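Local coordinates for PhiRv1 phage protein (Mycobacterium tuberculosis, PDB 6LG3) that is a bacterial toxin, EST12, reported to activate a RACK1-NLRP3-gasdermin D pyroptosis and interleukin-1 beta immune pathway, at residues Leu13-Val18 with Glu31-Phe36. Sequence-based numbering, arbitrary orientation.
Sequences LAVQVV and EALESF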
# COMPACT_ATOMS: atom_id res chain seq x y z
N LEU A 13 2.33 0.63 -4.82
CA LEU A 13 3.54 1.01 -4.11
C LEU A 13 3.98 -0.07 -3.12
O LEU A 13 5.19 -0.30 -2.92
CB LEU A 13 3.33 2.33 -3.37
CG LEU A 13 2.98 3.56 -4.21
CD1 LEU A 13 2.75 4.74 -3.28
CD2 LEU A 13 4.10 3.86 -5.18
N ALA A 14 3.03 -0.74 -2.46
CA ALA A 14 3.40 -1.80 -1.52
C ALA A 14 4.01 -2.99 -2.24
O ALA A 14 5.00 -3.57 -1.77
CB ALA A 14 2.19 -2.23 -0.70
N VAL A 15 3.43 -3.38 -3.39
CA VAL A 15 4.02 -4.44 -4.20
C VAL A 15 5.46 -4.09 -4.57
O VAL A 15 6.36 -4.93 -4.49
CB VAL A 15 3.16 -4.71 -5.44
CG1 VAL A 15 3.85 -5.69 -6.39
CG2 VAL A 15 1.79 -5.23 -5.04
N GLN A 16 5.70 -2.83 -4.96
CA GLN A 16 7.06 -2.39 -5.27
C GLN A 16 7.98 -2.52 -4.06
O GLN A 16 9.14 -2.93 -4.20
CB GLN A 16 7.07 -0.95 -5.78
CG GLN A 16 6.39 -0.75 -7.11
CD GLN A 16 6.41 0.70 -7.56
OE1 GLN A 16 5.40 1.26 -7.98
NE2 GLN A 16 7.59 1.33 -7.47
N VAL A 17 7.49 -2.15 -2.88
CA VAL A 17 8.31 -2.23 -1.67
C VAL A 17 8.67 -3.68 -1.38
O VAL A 17 9.82 -4.01 -1.07
CB VAL A 17 7.59 -1.59 -0.47
CG1 VAL A 17 8.33 -1.91 0.83
CG2 VAL A 17 7.47 -0.08 -0.67
N VAL A 18 7.69 -4.58 -1.48
CA VAL A 18 7.94 -5.98 -1.17
C VAL A 18 8.95 -6.56 -2.15
O VAL A 18 9.87 -7.30 -1.77
CB VAL A 18 6.63 -6.79 -1.15
CG1 VAL A 18 6.92 -8.28 -0.91
CG2 VAL A 18 5.69 -6.26 -0.08
N GLU A 31 0.66 -12.09 -3.74
CA GLU A 31 0.22 -13.23 -2.93
C GLU A 31 0.46 -12.99 -1.44
O GLU A 31 -0.40 -13.28 -0.60
CB GLU A 31 0.94 -14.50 -3.39
CG GLU A 31 0.15 -15.78 -3.21
CD GLU A 31 0.90 -17.00 -3.75
OE1 GLU A 31 1.99 -17.32 -3.21
OE2 GLU A 31 0.41 -17.63 -4.71
N ALA A 32 1.64 -12.45 -1.09
CA ALA A 32 1.93 -12.20 0.32
C ALA A 32 1.01 -11.13 0.91
O ALA A 32 0.50 -11.27 2.04
CB ALA A 32 3.39 -11.81 0.49
N LEU A 33 0.77 -10.06 0.15
CA LEU A 33 -0.14 -9.02 0.63
C LEU A 33 -1.55 -9.57 0.80
O LEU A 33 -2.24 -9.23 1.77
CB LEU A 33 -0.13 -7.83 -0.33
CG LEU A 33 1.18 -7.03 -0.32
CD1 LEU A 33 1.20 -6.02 -1.45
CD2 LEU A 33 1.39 -6.32 1.01
N GLU A 34 -1.99 -10.42 -0.13
CA GLU A 34 -3.30 -11.04 -0.01
C GLU A 34 -3.38 -11.92 1.24
O GLU A 34 -4.44 -12.00 1.87
CB GLU A 34 -3.61 -11.85 -1.27
CG GLU A 34 -4.90 -12.65 -1.23
CD GLU A 34 -6.14 -11.78 -1.23
OE1 GLU A 34 -7.24 -12.33 -1.01
OE2 GLU A 34 -6.02 -10.56 -1.46
N SER A 35 -2.27 -12.57 1.61
CA SER A 35 -2.26 -13.33 2.86
C SER A 35 -2.47 -12.43 4.07
O SER A 35 -3.22 -12.78 5.00
CB SER A 35 -0.93 -14.09 2.98
OG SER A 35 -0.97 -15.00 4.06
N PHE A 36 -1.84 -11.25 4.06
CA PHE A 36 -2.10 -10.29 5.13
C PHE A 36 -3.55 -9.82 5.14
O PHE A 36 -4.15 -9.63 6.21
CB PHE A 36 -1.18 -9.08 5.00
CG PHE A 36 0.24 -9.36 5.38
CD1 PHE A 36 0.57 -9.68 6.69
CD2 PHE A 36 1.26 -9.25 4.44
CE1 PHE A 36 1.89 -9.92 7.05
CE2 PHE A 36 2.58 -9.48 4.79
CZ PHE A 36 2.89 -9.82 6.10
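An apolar helix-helix contact, in which L33 reaches between A14, V15 and V18, joins the first two helices of this small alpha+beta fold. Helices 4-22 and 26-39 are consecutive, linked by a short loop, and precede a three-stranded antiparallel meander and a C-terminal helix. The segment axes approach to 10.7 Å with 116° between their N-to-C directions, so the two segments cross steeply instead of lying side by side. At that separation the backbones do not touch; even the nearest CA atoms, those of V15 and L33, are 7.8 Å apart. The span is bridged chiefly by L33, which contributes nearly half of the 158 Å² buried here. Its chi1 of -70° sets CG anti to the carbonyl carbon and turns the branch toward helix 4-22. Of the two methyls, CD1 serves both A14 and V15. It lies 4.0 Å from A14 CB, where the short side chain lets the leucine come close to the first helix. V18 CG2 lies 4.4 Å from CD2, a looser contact. A14 and L33 are buried, whereas V15 and V18 remain partly exposed. Beyond the pair, A14 also packs on V61 and L33 on L60, both of strand 58-64, tying the two helices to the sheet, while V15 and V18 both touch A29 one turn before L33. The closest approach between the two segments is made by V15: CG2, beside its own backbone N, stands 3.7 Å from L33 CD1, the same methyl that lies 4.0 Å from V15 N.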